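Local coordinates for protein transcriptional regulator (Pseudomonas aeruginosa, PDB 3E7Q) that probably binds operator DNA through a helix-turn-helix domain and represses transcription as a member of the TetR family, at residues 24-27 and 28-32; 53-57 and 58-62; 146-149 and 150-153; 185-188 and 189-192. All blocks are in the same frame, centred on the assembly; numbering follows the deposited sequence.

Contact 1. Residues 24-27 and 28-32; sequences LACL and KRHGF
His30 N donates to Cys26 O over 2.8 Å with an N-H...O angle of 146°, and Lys28 N reaches Leu24 O at 3.1 Å; these two bonds carry the helical turn. Between them Arg29 N is shared weakly by Ala25 O and Cys26 O. The next bond after that of His30, from Gly31 N to Leu27 O, is weak as well, and Gly31 has a positive phi, which favours glycine. Cys26 and His30 stand one turn apart, Leu27 and Phe32 five residues apart. Cys26 SG, swung anti to its own backbone N (chi1 178°), lies 3.6 Å from His30 CD2 and close to the plane of the imidazole, a sulfur-aromatic contact made at the ring edge. Arg29 CG covers one face of that ring, about 3.5 Å above its centre, while the guanidinium leads away to a salt bridge with Glu43. On the buried side Leu27 CD2 sits 3.8 Å from Phe32 CA and meets the edge of the phenyl ring rather than its face. Leu27 also packs on Phe116 of helix 110-120 and Val62 of helix 58-82, and Cys26 on Lys39 of helix 37-44. This is the last part of helix 12-34, the long helix that, in the TetR-family DNA-binding domain, packs beside the helix-turn-helix.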
loop_
_atom_site.group_PDB
_atom_site.type_symbol
_atom_site.label_atom_id
_atom_site.label_comp_id
_atom_site.label_asym_id
_atom_site.label_seq_id
_atom_site.Cartn_x
_atom_site.Cartn_y
_atom_site.Cartn_z
ATOM N N LEU B 24 13.725 -11.789 6.710
ATOM C CA LEU B 24 12.672 -11.638 5.700
ATOM C C LEU B 24 11.735 -12.870 5.587
ATOM O O LEU B 24 10.534 -12.713 5.321
ATOM C CB LEU B 24 13.253 -11.282 4.336
ATOM C CG LEU B 24 14.027 -9.948 4.251
ATOM C CD1 LEU B 24 14.875 -9.988 2.998
ATOM C CD2 LEU B 24 13.057 -8.740 4.337
ATOM N N ALA B 25 12.287 -14.061 5.795
ATOM C CA ALA B 25 11.562 -15.347 5.688
ATOM C C ALA B 25 10.689 -15.527 6.873
ATOM O O ALA B 25 9.538 -15.937 6.755
ATOM C CB ALA B 25 12.561 -16.596 5.552
ATOM N N CYS B 26 11.235 -15.207 8.033
ATOM C CA CYS B 26 10.417 -15.160 9.235
ATOM C C CYS B 26 9.249 -14.159 9.189
ATOM O O CYS B 26 8.149 -14.485 9.682
ATOM C CB CYS B 26 11.285 -14.882 10.434
ATOM S SG CYS B 26 10.330 -14.771 11.904
ATOM N N LEU B 27 9.475 -12.960 8.626
ATOM C CA LEU B 27 8.422 -11.981 8.492
ATOM C C LEU B 27 7.302 -12.453 7.557
ATOM O O LEU B 27 6.115 -12.200 7.818
ATOM C CB LEU B 27 8.972 -10.658 7.951
ATOM C CG LEU B 27 9.874 -9.813 8.841
ATOM C CD1 LEU B 27 10.473 -8.726 7.987
ATOM C CD2 LEU B 27 9.166 -9.247 10.102
ATOM N N LYS B 28 7.700 -13.106 6.462
ATOM C CA LYS B 28 6.781 -13.663 5.476
ATOM C C LYS B 28 5.962 -14.788 6.054
ATOM O O LYS B 28 4.837 -14.957 5.615
ATOM C CB LYS B 28 7.520 -14.119 4.194
ATOM C CG LYS B 28 6.695 -15.027 3.219
ATOM C CD LYS B 28 7.123 -14.891 1.745
ATOM C CE LYS B 28 6.454 -16.002 0.866
ATOM N NZ LYS B 28 6.554 -15.757 -0.634
ATOM N N ARG B 29 6.476 -15.495 7.066
ATOM C CA ARG B 29 5.769 -16.633 7.681
ATOM C C ARG B 29 5.000 -16.322 8.979
ATOM O O ARG B 29 3.978 -16.954 9.266
ATOM C CB ARG B 29 6.778 -17.761 7.966
ATOM C CG ARG B 29 6.323 -18.852 8.929
ATOM C CD ARG B 29 7.460 -19.723 9.257
ATOM N NE ARG B 29 7.953 -20.412 8.064
ATOM C CZ ARG B 29 7.748 -21.703 7.772
ATOM N NH1 ARG B 29 7.048 -22.495 8.589
ATOM N NH2 ARG B 29 8.253 -22.208 6.643
ATOM N N HIS B 30 5.475 -15.373 9.778
ATOM C CA HIS B 30 4.863 -15.138 11.064
ATOM C C HIS B 30 4.269 -13.773 11.192
ATOM O O HIS B 30 3.646 -13.480 12.204
ATOM C CB HIS B 30 5.882 -15.342 12.181
ATOM C CG HIS B 30 6.442 -16.721 12.223
ATOM N ND1 HIS B 30 5.669 -17.827 12.521
ATOM C CD2 HIS B 30 7.695 -17.184 11.989
ATOM C CE1 HIS B 30 6.428 -18.909 12.481
ATOM N NE2 HIS B 30 7.662 -18.548 12.169
ATOM N N GLY B 31 4.474 -12.917 10.203
ATOM C CA GLY B 31 4.268 -11.474 10.403
ATOM C C GLY B 31 5.281 -10.822 11.354
ATOM O O GLY B 31 6.065 -11.478 12.032
ATOM N N PHE B 32 5.257 -9.498 11.407
ATOM C CA PHE B 32 6.118 -8.789 12.352
ATOM C C PHE B 32 5.760 -9.096 13.766
ATOM O O PHE B 32 6.647 -9.341 14.576
ATOM C CB PHE B 32 6.079 -7.284 12.173
ATOM C CG PHE B 32 6.839 -6.529 13.252
ATOM C CD1 PHE B 32 8.208 -6.424 13.207
ATOM C CD2 PHE B 32 6.163 -5.940 14.333
ATOM C CE1 PHE B 32 8.907 -5.728 14.200
ATOM C CE2 PHE B 32 6.865 -5.276 15.343
ATOM C CZ PHE B 32 8.229 -5.144 15.259
#

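Contact 2. Residues 53-57 and 58-62; sequences HHYDG and KDALV
Tyr55 and Leu61 meet face-on: Leu61 CD2 stands 3.9 Å from the centroid of the phenol ring and only 12° off its normal, a CH-pi contact over the middle of one face. Leu61 CG adds a second touch at Tyr55 CD2, 3.8 Å away. Ala60 approaches the same ring differently, its CB lying near the ring plane at 3.4 Å from Tyr55 CE2, so the two consecutive residues hold a face and an edge of one aromatic group. Asp56 contributes its CB, 4.1 Å from Ala60 CB. What positions these groups is the start of the new helix. Gly57 occupies the N-cap, and its carbonyl O accepts Leu61 N at 3.1 Å with an N-H...O angle of 150°, the first full-turn bond of helix 58-82. Leu61 CG packs on that same oxygen at 3.6 Å. With CG of Leu61 anti to its carbonyl carbon (chi1 -75°), the isobutyl group is carried back toward Gly57 and the tyrosine. Tyr55 itself is the first residue to leave helical geometry, and its extended backbone sets the ring beside the following helix. The turn thus joins helix 48-54, which closes the predicted helix-turn-helix, to helix 58-82. Leu61 continues inward onto Val37 and Ile40 of helix 37-44 and Thr23 of helix 12-34, while Lys58 NZ bonds to Phe32 O on helix 12-34 and to Ala35 O in the loop just after it.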
loop_
_atom_site.group_PDB
_atom_site.type_symbol
_atom_site.label_atom_id
_atom_site.label_comp_id
_atom_site.label_asym_id
_atom_site.label_seq_id
_atom_site.Cartn_x
_atom_site.Cartn_y
_atom_site.Cartn_z
ATOM N N HIS B 53 23.283 -13.275 21.569
ATOM C CA HIS B 53 24.684 -12.884 21.759
ATOM C C HIS B 53 25.210 -11.833 20.775
ATOM O O HIS B 53 25.851 -10.861 21.188
ATOM C CB HIS B 53 25.586 -14.121 21.666
ATOM C CG HIS B 53 26.950 -13.835 21.106
ATOM N ND1 HIS B 53 27.217 -13.847 19.751
ATOM C CD2 HIS B 53 28.115 -13.507 21.716
ATOM C CE1 HIS B 53 28.488 -13.544 19.552
ATOM N NE2 HIS B 53 29.053 -13.334 20.727
ATOM N N HIS B 54 24.967 -12.033 19.481
ATOM C CA HIS B 54 25.531 -11.139 18.479
ATOM C C HIS B 54 24.612 -9.995 18.057
ATOM O O HIS B 54 25.071 -9.102 17.315
ATOM C CB HIS B 54 26.009 -11.910 17.240
ATOM C CG HIS B 54 27.244 -11.319 16.621
ATOM N ND1 HIS B 54 28.518 -11.732 16.959
ATOM C CD2 HIS B 54 27.400 -10.306 15.731
ATOM C CE1 HIS B 54 29.403 -11.015 16.288
ATOM N NE2 HIS B 54 28.752 -10.143 15.536
ATOM N N TYR B 55 23.348 -9.994 18.525
ATOM C CA TYR B 55 22.393 -8.935 18.127
ATOM C C TYR B 55 21.412 -8.397 19.212
ATOM O O TYR B 55 21.066 -9.119 20.177
ATOM C CB TYR B 55 21.641 -9.345 16.852
ATOM C CG TYR B 55 21.626 -8.217 15.848
ATOM C CD1 TYR B 55 22.614 -8.114 14.862
ATOM C CD2 TYR B 55 20.663 -7.218 15.914
ATOM C CE1 TYR B 55 22.610 -7.055 13.953
ATOM C CE2 TYR B 55 20.658 -6.170 15.019
ATOM C CZ TYR B 55 21.625 -6.089 14.045
ATOM O OH TYR B 55 21.582 -5.025 13.163
ATOM N N ASP B 56 20.986 -7.127 19.036
ATOM C CA ASP B 56 20.284 -6.368 20.094
ATOM C C ASP B 56 18.888 -6.948 20.368
ATOM O O ASP B 56 18.517 -7.242 21.540
ATOM C CB ASP B 56 20.239 -4.856 19.758
ATOM C CG ASP B 56 19.251 -4.057 20.638
ATOM O OD1 ASP B 56 18.554 -4.638 21.495
ATOM O OD2 ASP B 56 19.164 -2.817 20.458
ATOM N N GLY B 57 18.128 -7.130 19.301
ATOM C CA GLY B 57 16.818 -7.745 19.401
ATOM C C GLY B 57 16.126 -7.783 18.055
ATOM O O GLY B 57 16.743 -7.518 17.005
ATOM N N LYS B 58 14.849 -8.122 18.108
ATOM C CA LYS B 58 14.040 -8.252 16.944
ATOM C C LYS B 58 13.934 -6.893 16.224
ATOM O O LYS B 58 14.271 -6.788 15.064
ATOM C CB LYS B 58 12.667 -8.772 17.340
ATOM C CG LYS B 58 11.632 -8.818 16.217
ATOM C CD LYS B 58 10.296 -8.573 16.859
ATOM C CE LYS B 58 9.138 -8.885 15.984
ATOM N NZ LYS B 58 8.013 -9.217 16.883
ATOM N N ASP B 59 13.521 -5.849 16.914
ATOM C CA ASP B 59 13.377 -4.549 16.250
ATOM C C ASP B 59 14.600 -4.214 15.381
ATOM O O ASP B 59 14.453 -3.812 14.258
ATOM C CB ASP B 59 13.087 -3.428 17.260
ATOM C CG ASP B 59 11.780 -3.609 17.974
ATOM O OD1 ASP B 59 10.948 -4.503 17.576
ATOM O OD2 ASP B 59 11.573 -2.842 18.971
ATOM N N ALA B 60 15.791 -4.404 15.937
ATOM C CA ALA B 60 17.037 -4.117 15.270
ATOM C C ALA B 60 17.314 -5.020 14.053
ATOM O O ALA B 60 17.892 -4.580 13.075
ATOM C CB ALA B 60 18.137 -4.256 16.241
ATOM N N LEU B 61 16.909 -6.284 14.117
ATOM C CA LEU B 61 17.045 -7.194 12.978
ATOM C C LEU B 61 16.099 -6.793 11.867
ATOM O O LEU B 61 16.449 -6.853 10.707
ATOM C CB LEU B 61 16.804 -8.667 13.393
ATOM C CG LEU B 61 17.953 -9.295 14.167
ATOM C CD1 LEU B 61 17.508 -10.569 14.958
ATOM C CD2 LEU B 61 19.133 -9.596 13.224
ATOM N N VAL B 62 14.905 -6.368 12.221
ATOM C CA VAL B 62 13.892 -5.991 11.208
ATOM C C VAL B 62 14.288 -4.657 10.526
ATOM O O VAL B 62 14.277 -4.589 9.286
ATOM C CB VAL B 62 12.472 -5.956 11.805
ATOM C CG1 VAL B 62 11.498 -5.305 10.871
ATOM C CG2 VAL B 62 11.978 -7.391 12.200
#

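Contact 3. Residues 146-149 and 150-153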
loop_
_atom_site.group_PDB
_atom_site.type_symbol
_atom_site.label_atom_id
_atom_site.label_comp_id
_atom_site.label_asym_id
_atom_site.label_seq_id
_atom_site.Cartn_x
_atom_site.Cartn_y
_atom_site.Cartn_z
ATOM N N ARG B 146 12.312 18.520 -11.437
ATOM C CA ARG B 146 12.902 19.839 -11.596
ATOM C C ARG B 146 13.592 20.045 -12.894
ATOM O O ARG B 146 13.479 21.113 -13.457
ATOM C CB ARG B 146 13.916 20.113 -10.532
ATOM C CG ARG B 146 13.219 20.370 -9.249
ATOM C CD ARG B 146 14.118 20.980 -8.248
ATOM N NE ARG B 146 13.273 21.335 -7.147
ATOM C CZ ARG B 146 13.641 21.277 -5.889
ATOM N NH1 ARG B 146 14.869 20.870 -5.587
ATOM N NH2 ARG B 146 12.751 21.590 -4.947
ATOM N N GLN B 147 14.339 19.050 -13.338
ATOM C CA GLN B 147 14.891 19.048 -14.709
ATOM C C GLN B 147 13.771 19.204 -15.730
ATOM O O GLN B 147 13.824 20.072 -16.574
ATOM C CB GLN B 147 15.650 17.734 -14.935
ATOM C CG GLN B 147 16.682 17.819 -15.968
ATOM C CD GLN B 147 17.256 16.474 -16.392
ATOM O OE1 GLN B 147 16.995 15.442 -15.796
ATOM N NE2 GLN B 147 18.050 16.507 -17.416
ATOM N N LEU B 148 12.730 18.394 -15.592
ATOM C CA LEU B 148 11.532 18.507 -16.413
ATOM C C LEU B 148 10.926 19.894 -16.465
ATOM O O LEU B 148 10.608 20.390 -17.560
ATOM C CB LEU B 148 10.443 17.518 -16.009
ATOM C CG LEU B 148 9.293 17.224 -16.989
ATOM C CD1 LEU B 148 9.800 16.602 -18.301
ATOM C CD2 LEU B 148 8.305 16.264 -16.322
ATOM N N ALA B 149 10.768 20.485 -15.295
ATOM C CA ALA B 149 10.247 21.828 -15.143
ATOM C C ALA B 149 11.120 22.900 -15.829
ATOM O O ALA B 149 10.592 23.816 -16.485
ATOM C CB ALA B 149 10.076 22.143 -13.640
ATOM N N GLU B 150 12.438 22.782 -15.662
ATOM C CA GLU B 150 13.408 23.650 -16.336
ATOM C C GLU B 150 13.343 23.509 -17.894
ATOM O O GLU B 150 13.243 24.487 -18.606
ATOM C CB GLU B 150 14.838 23.391 -15.818
ATOM C CG GLU B 150 15.965 24.100 -16.702
ATOM C CD GLU B 150 16.073 25.649 -16.524
ATOM O OE1 GLU B 150 15.529 26.182 -15.518
ATOM O OE2 GLU B 150 16.718 26.323 -17.391
ATOM N N GLU B 151 13.333 22.273 -18.394
ATOM C CA GLU B 151 13.083 22.001 -19.836
ATOM C C GLU B 151 11.793 22.686 -20.341
ATOM O O GLU B 151 11.714 23.175 -21.485
ATOM C CB GLU B 151 13.020 20.488 -20.068
ATOM C CG GLU B 151 14.352 19.745 -19.896
ATOM C CD GLU B 151 14.220 18.229 -20.118
ATOM O OE1 GLU B 151 13.175 17.734 -20.625
ATOM O OE2 GLU B 151 15.186 17.527 -19.828
ATOM N N GLY B 152 10.818 22.795 -19.425
ATOM C CA GLY B 152 9.458 23.311 -19.684
ATOM C C GLY B 152 8.996 24.744 -19.863
ATOM O O GLY B 152 7.910 24.930 -20.396
ATOM N N GLY B 153 9.631 25.813 -19.439
ATOM C CA GLY B 153 10.274 26.042 -18.237
ATOM C C GLY B 153 9.110 26.596 -17.410
ATOM O O GLY B 153 8.626 27.697 -17.641
HETATM O O HOH W 1 17.458 18.697 -19.462
#
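Gln147 and Glu151, one helical turn apart, are joined both through the backbone and through a water. Glu151 N donates to Gln147 O at 2.9 Å with an almost straight N-H...O angle of 178°. Above it the side chains do not bond directly, since Gln147 NE2 and Glu151 OE2 stay 3.9 Å apart with the amide and carboxylate planes turned 76° to each other. A water fills the role instead: it accepts from Gln147 NE2 at 3.1 Å and donates to Glu151 OE2 at 2.6 Å. Both ends also have partners beyond this turn. Gln147 NE2 gives a bond to Gly86 O and Gln147 OE1 takes one from Arg91 NH1, while Glu151 OE2 accepts from Ala88 N. The pair therefore ties the last part of helix 124-152 to the start of helix 88-99 and the residues leading into it, within the C-terminal domain of this TetR-type fold. Gln147 CG lies anti to its backbone N (chi1 -156°) and the chain runs out extended, which carries the amide to that neighbour. Among the remaining backbone donors, Glu150 N is well served by Arg146 O at 3.0 Å. Gly152 N is less so, with a weak bond to Leu148 O; the peptide between Gly152 and Gly153 is modelled cis, in a place where the model is strained and less sure. Leu148 faces inward, its side chain packing on Leu92 of helix 88-99 and Val197 of helix 186-204, and Ala149 touches Trp154 and Phe157.

Contact 4. Residues 185-188 and 189-192; sequences TPRQ and GVQI
A capping box opens helix 186-204, and in its first turn the N-H groups of Gly189-Ile192 donate to carbonyls of Thr185-Gln188. Gly189 N donates to Thr185 O at 3.1 Å, and Ile192 N to Gln188 O at 2.8 Å. In the box itself the bonds are reciprocal: Gln188 N gives to Thr185 OG1 at 3.1 Å (166°), and Thr185 N gives to Gln188 OE1 at 3.1 Å. Gln188 manages this with CG turned beside its backbone N (chi1 -76°) and an extended chain that brings the amide back over the N-cap. Gln191 lies alongside it, pointing the same way, its OE1 3.9 Å from Gln188 CG and the two amide planes 48° apart. Gln191 NE2 bonds to Arg207 O of the second subunit, and Leu161 of that subunit packs on both glutamines. On another side of the helix Arg187 bends at chi2 and chi3, and its NH1 comes to 3.7 Å from Val190 CG1, with Val190 CG2 over one face of the guanidinium. NH1 also forms a salt bridge with Glu97, and Val190 packs on Phe96, both on helix 88-99. Chemically, the box supplies side-chain acceptors, Thr185 OG1 and Gln188 OE1, to the backbone N-H groups of Gln188 and Thr185, which no preceding turn can serve, while Gln191 commits its amide to the dimer interface and Arg187 its charge to Glu97.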
loop_
_atom_site.group_PDB
_atom_site.type_symbol
_atom_site.label_atom_id
_atom_site.label_comp_id
_atom_site.label_asym_id
_atom_site.label_seq_id
_atom_site.Cartn_x
_atom_site.Cartn_y
_atom_site.Cartn_z
ATOM N N THR B 185 -0.956 -5.244 -16.801
ATOM C CA THR B 185 0.393 -5.729 -17.109
ATOM C C THR B 185 1.475 -4.724 -16.668
ATOM O O THR B 185 1.207 -3.567 -16.505
ATOM C CB THR B 185 0.578 -5.944 -18.618
ATOM O OG1 THR B 185 0.372 -4.708 -19.274
ATOM C CG2 THR B 185 -0.411 -6.982 -19.218
ATOM N N PRO B 186 2.705 -5.195 -16.420
ATOM C CA PRO B 186 3.855 -4.289 -16.295
ATOM C C PRO B 186 3.935 -3.200 -17.379
ATOM O O PRO B 186 4.237 -2.080 -17.066
ATOM C CB PRO B 186 5.052 -5.231 -16.426
ATOM C CG PRO B 186 4.544 -6.572 -15.797
ATOM C CD PRO B 186 3.065 -6.619 -16.177
ATOM N N ARG B 187 3.688 -3.531 -18.643
ATOM C CA ARG B 187 3.688 -2.518 -19.721
ATOM C C ARG B 187 2.657 -1.402 -19.455
ATOM O O ARG B 187 2.939 -0.232 -19.565
ATOM C CB ARG B 187 3.442 -3.192 -21.071
ATOM C CG ARG B 187 3.341 -2.223 -22.285
ATOM C CD ARG B 187 4.558 -1.266 -22.444
ATOM N NE ARG B 187 5.802 -1.935 -22.040
ATOM C CZ ARG B 187 6.919 -1.329 -21.644
ATOM N NH1 ARG B 187 7.017 -0.020 -21.633
ATOM N NH2 ARG B 187 7.963 -2.064 -21.285
ATOM N N GLN B 188 1.451 -1.811 -19.087
ATOM C CA GLN B 188 0.434 -0.884 -18.694
ATOM C C GLN B 188 0.804 0.031 -17.520
ATOM O O GLN B 188 0.409 1.154 -17.507
ATOM C CB GLN B 188 -0.860 -1.636 -18.406
ATOM C CG GLN B 188 -1.546 -2.052 -19.709
ATOM C CD GLN B 188 -2.828 -2.822 -19.461
ATOM O OE1 GLN B 188 -2.921 -3.575 -18.497
ATOM N NE2 GLN B 188 -3.824 -2.636 -20.320
ATOM N N GLY B 189 1.568 -0.459 -16.552
ATOM C CA GLY B 189 2.020 0.350 -15.417
ATOM C C GLY B 189 2.939 1.472 -15.875
ATOM O O GLY B 189 2.752 2.648 -15.485
ATOM N N VAL B 190 3.898 1.118 -16.729
ATOM C CA VAL B 190 4.733 2.135 -17.433
ATOM C C VAL B 190 3.836 3.140 -18.172
ATOM O O VAL B 190 3.947 4.353 -17.970
ATOM C CB VAL B 190 5.768 1.510 -18.405
ATOM C CG1 VAL B 190 6.663 2.597 -18.990
ATOM C CG2 VAL B 190 6.591 0.443 -17.680
ATOM N N GLN B 191 2.917 2.625 -18.969
ATOM C CA GLN B 191 1.981 3.458 -19.716
ATOM C C GLN B 191 1.224 4.428 -18.825
ATOM O O GLN B 191 1.068 5.595 -19.165
ATOM C CB GLN B 191 0.994 2.562 -20.508
ATOM C CG GLN B 191 -0.104 3.319 -21.251
ATOM C CD GLN B 191 -1.180 2.420 -21.864
ATOM O OE1 GLN B 191 -1.122 1.205 -21.798
ATOM N NE2 GLN B 191 -2.164 3.046 -22.480
ATOM N N ILE B 192 0.715 3.946 -17.699
ATOM C CA ILE B 192 0.028 4.819 -16.717
ATOM C C ILE B 192 0.961 5.929 -16.199
ATOM O O ILE B 192 0.566 7.115 -16.039
ATOM C CB ILE B 192 -0.558 3.964 -15.561
ATOM C CG1 ILE B 192 -1.777 3.155 -16.071
ATOM C CG2 ILE B 192 -0.897 4.817 -14.336
ATOM C CD1 ILE B 192 -2.324 2.090 -15.035
#

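In the fold
In chain order the contacts run 1, 2, 3, 4, and all are local turns of an all-helical protein. Contacts 1 and 2, centres 15 Å apart, share the TetR-type DNA-binding region and touch directly, joining helices 12-34 and 58-82. Contacts 3 and 4 belong to the C-terminal region, centres 24 Å apart without touching, on helices 124-152 and 186-204. Contact 3 lies 43 Å from contact 1, centre to centre, across the chain's centre. Contacts 1 and 4 both reach the second subunit, consistent with a dimer that positions two DNA-binding domains.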